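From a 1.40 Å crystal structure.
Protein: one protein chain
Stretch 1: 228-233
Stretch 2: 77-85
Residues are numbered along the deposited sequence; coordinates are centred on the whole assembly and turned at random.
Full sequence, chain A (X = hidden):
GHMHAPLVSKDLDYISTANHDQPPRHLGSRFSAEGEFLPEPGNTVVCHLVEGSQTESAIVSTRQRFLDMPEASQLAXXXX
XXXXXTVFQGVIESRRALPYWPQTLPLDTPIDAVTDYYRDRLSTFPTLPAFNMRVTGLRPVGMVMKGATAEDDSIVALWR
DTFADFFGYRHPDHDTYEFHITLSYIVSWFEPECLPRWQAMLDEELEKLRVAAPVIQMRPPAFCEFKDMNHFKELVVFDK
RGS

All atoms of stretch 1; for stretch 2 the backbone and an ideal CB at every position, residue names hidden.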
# COMPACT_ATOMS: atom_id res chain seq x y z
N ASP A 228 5.91 -11.96 2.55
CA ASP A 228 4.60 -11.98 1.91
C ASP A 228 3.87 -10.74 2.44
O ASP A 228 4.45 -9.95 3.20
CB ASP A 228 3.82 -13.28 2.21
CG ASP A 228 3.63 -13.54 3.69
OD1 ASP A 228 3.57 -12.57 4.48
OD2 ASP A 228 3.57 -14.74 4.05
N MSE A 229 2.61 -10.59 2.08
CA MSE A 229 1.86 -9.37 2.42
C MSE A 229 1.42 -9.29 3.87
O MSE A 229 0.80 -8.30 4.27
CB MSE A 229 0.63 -9.26 1.54
CG MSE A 229 0.94 -9.08 0.06
SE MSE A 229 2.17 -7.58 -0.40
CE MSE A 229 3.78 -8.59 -0.73
N ASN A 230 1.72 -10.32 4.65
CA ASN A 230 1.19 -10.41 6.02
C ASN A 230 1.96 -9.64 7.09
O ASN A 230 1.43 -9.40 8.17
CB ASN A 230 1.10 -11.88 6.45
CG ASN A 230 0.04 -12.65 5.71
OD1 ASN A 230 0.26 -13.81 5.31
ND2 ASN A 230 -1.10 -12.04 5.53
N HIS A 231 3.22 -9.34 6.83
CA HIS A 231 4.08 -8.76 7.86
C HIS A 231 5.28 -8.07 7.27
O HIS A 231 5.92 -8.60 6.35
CB HIS A 231 4.52 -9.85 8.85
CG HIS A 231 5.25 -9.33 10.04
ND1 HIS A 231 4.63 -8.60 11.04
CD2 HIS A 231 6.55 -9.43 10.39
CE1 HIS A 231 5.53 -8.27 11.95
NE2 HIS A 231 6.70 -8.76 11.59
N PHE A 232 5.59 -6.89 7.81
CA PHE A 232 6.70 -6.05 7.34
C PHE A 232 7.60 -5.75 8.52
O PHE A 232 7.21 -5.02 9.43
CB PHE A 232 6.16 -4.77 6.70
CG PHE A 232 5.29 -5.04 5.52
CD1 PHE A 232 5.83 -5.05 4.24
CD2 PHE A 232 3.94 -5.35 5.68
CE1 PHE A 232 5.05 -5.36 3.14
CE2 PHE A 232 3.15 -5.69 4.59
CZ PHE A 232 3.71 -5.67 3.31
N LYS A 233 8.79 -6.35 8.53
CA LYS A 233 9.70 -6.22 9.64
C LYS A 233 10.55 -4.98 9.45
O LYS A 233 11.24 -4.85 8.44
CB LYS A 233 10.57 -7.46 9.73
CG LYS A 233 11.65 -7.38 10.77
CD LYS A 233 12.32 -8.75 10.95
CE LYS A 233 13.57 -8.65 11.82
NZ LYS A 233 13.34 -8.03 13.14
N UNK A 77 -8.08 -10.03 2.49
CA UNK A 77 -7.76 -9.00 3.48
C UNK A 77 -6.43 -9.31 4.14
O UNK A 77 -6.16 -10.47 4.49
CB UNK A 77 -8.86 -8.89 4.53
N UNK A 78 -5.62 -8.28 4.32
CA UNK A 78 -4.35 -8.39 5.00
C UNK A 78 -4.57 -8.25 6.52
O UNK A 78 -5.59 -7.71 6.95
CB UNK A 78 -3.37 -7.33 4.48
N UNK A 79 -3.62 -8.72 7.34
CA UNK A 79 -3.80 -8.62 8.79
C UNK A 79 -3.85 -7.17 9.27
O UNK A 79 -3.18 -6.30 8.72
CB UNK A 79 -2.67 -9.36 9.51
N UNK A 80 -4.61 -6.90 10.32
CA UNK A 80 -4.64 -5.56 10.88
C UNK A 80 -3.23 -5.08 11.24
O UNK A 80 -2.87 -3.92 10.98
CB UNK A 80 -5.54 -5.52 12.11
N UNK A 81 -2.39 -5.96 11.79
CA UNK A 81 -1.06 -5.54 12.21
C UNK A 81 -0.11 -5.21 11.04
O UNK A 81 0.98 -4.69 11.27
CB UNK A 81 -0.44 -6.64 13.07
N UNK A 82 -0.53 -5.55 9.81
CA UNK A 82 0.26 -5.26 8.60
C UNK A 82 -0.07 -3.94 7.96
O UNK A 82 0.60 -3.55 7.02
CB UNK A 82 0.06 -6.37 7.57
N UNK A 83 -1.12 -3.26 8.43
CA UNK A 83 -1.59 -2.06 7.74
C UNK A 83 -0.52 -0.98 7.69
O UNK A 83 0.15 -0.69 8.68
CB UNK A 83 -2.84 -1.51 8.42
N UNK A 84 -0.35 -0.41 6.50
CA UNK A 84 0.71 0.56 6.30
C UNK A 84 0.43 1.39 5.07
O UNK A 84 -0.32 0.96 4.19
CB UNK A 84 2.07 -0.13 6.18
N UNK A 85 1.05 2.56 5.01
CA UNK A 85 1.11 3.31 3.76
C UNK A 85 2.53 3.16 3.23
O UNK A 85 3.49 3.57 3.87
CB UNK A 85 0.73 4.78 3.96

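Stretch 1 meets its partner with a type I turn, Asp228 to His231, held at its start by Asn230 N donating to Asp228 OD1 at 2.9 Å. The turn offers two carbonyl oxygens, Met229 O and Asn230 O, and beyond them the Phe232 ring.

Position 77 has nothing of stretch 1 within 5.5 Å of its ideal CB, and its extended backbone (phi/psi -84/138) suits almost any side chain. It is Phe77, and its ring plays no part here.

At position 78 CA-to-CB points sideways, with Met229 O 4.3 Å from the ideal CB. A small or beta-branched residue would suit this site, though the geometry does not exclude others. Thr78 is deposited, chi1 p; its CG2 lies 4.2 Å from Met229 O and 4.4 Å from Met229 CB, a loose packing contact.

Position 79 points toward the turn, its ideal CB 4.3 Å from Asn230 O, and its phi of -64 with psi of 148 is open to proline. Its backbone nitrogen makes no hydrogen bond to stretch 1, so a proline costs nothing across the contact, though alanine or serine could also be accommodated. Pro79 presents its ring to the Asn230 side chain, with CD 3.2 Å from ND2. This is a contact, not a hydrogen bond.

The next two positions carry 3-10 angles. At 80 the CB is beyond the reach of stretch 1, so the choice is wide; Val80 is found, chi1 t. At 81 CA-to-CB points sideways and the ideal CB has no stretch 1 atom close by, leaving space for water and favouring a short polar group. Ser81, chi1 p, uses it: water 1 lies 2.8 Å from Ser81 OG, donates to Asn230 O at 2.8 Å, and sits 2.9 Å from His231 ND1, tying the three residues together.

Position 82 has the ideal CB closest to stretch 1. It points toward the turn, with the ideal CB 3.4 Å from Asn230 O, 3.9 Å from Met229 O and 4.3 Å from Phe232 CE2. So close an approach favours glycine, alanine or serine. Ser82 is deposited, chi1 p, and its OG turns back to donate to Pro79 O at 2.7 Å, an oxygen that Ser82 N also binds at 3.0 Å. The polar group is thus satisfied within its own loop, while CB packs against the turn.

Position 83 points away, making stretch 1 no guide to its identity; Leu83 occupies it.

Position 84 points toward stretch 1, but its ideal CB has nothing within 5.5 Å, so a longer side chain is needed to reach the Phe232 ring; an aromatic or a long aliphatic would serve. His84, chi1 p, sets its edge toward the Phe232 face, centroids 4.4 Å apart and planes at 54°, with NE2 3.4 Å from Phe232 CE2. Water 3 donates to Met229 O at 2.8 Å and is weakly bonded to His84 NE2 at 3.5 Å.

Position 85 lies out of reach in the strand, and Met85, a selenomethionine, extends elsewhere.

Stretch 2 77-85: FTPVSSLHM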
# COMPACT_ATOMS: atom_id res chain seq x y z
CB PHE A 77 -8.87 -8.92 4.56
CG PHE A 77 -10.12 -8.24 4.09
CD1 PHE A 77 -10.37 -6.89 4.37
CD2 PHE A 77 -11.06 -8.95 3.34
CE1 PHE A 77 -11.53 -6.28 3.92
CE2 PHE A 77 -12.22 -8.36 2.90
CZ PHE A 77 -12.46 -7.02 3.18
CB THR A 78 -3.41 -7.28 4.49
OG1 THR A 78 -4.07 -6.02 4.69
CG2 THR A 78 -3.16 -7.46 3.00
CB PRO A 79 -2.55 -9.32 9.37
CG PRO A 79 -2.13 -10.24 8.25
CD PRO A 79 -2.39 -9.46 6.99
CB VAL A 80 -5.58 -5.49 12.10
CG1 VAL A 80 -5.40 -4.16 12.84
CG2 VAL A 80 -7.03 -5.70 11.64
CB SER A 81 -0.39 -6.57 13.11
OG SER A 81 -0.18 -7.79 12.40
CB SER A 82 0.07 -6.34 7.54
OG SER A 82 -1.20 -6.22 6.92
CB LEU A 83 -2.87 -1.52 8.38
CG LEU A 83 -4.10 -2.43 8.25
CD1 LEU A 83 -5.30 -1.91 9.07
CD2 LEU A 83 -4.51 -2.70 6.79
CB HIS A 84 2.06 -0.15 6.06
CG HIS A 84 2.03 -1.10 4.90
ND1 HIS A 84 2.52 -0.79 3.64
CD2 HIS A 84 1.58 -2.37 4.82
CE1 HIS A 84 2.33 -1.83 2.83
NE2 HIS A 84 1.77 -2.80 3.53
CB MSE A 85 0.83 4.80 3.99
CG MSE A 85 0.84 5.55 2.67
SE MSE A 85 0.71 7.50 2.95
CE MSE A 85 2.60 7.82 3.26
O HOH W 1 1.87 -7.97 10.54
O HOH W 2 3.67 -5.61 9.42
O HOH W 3 0.21 -5.87 3.02
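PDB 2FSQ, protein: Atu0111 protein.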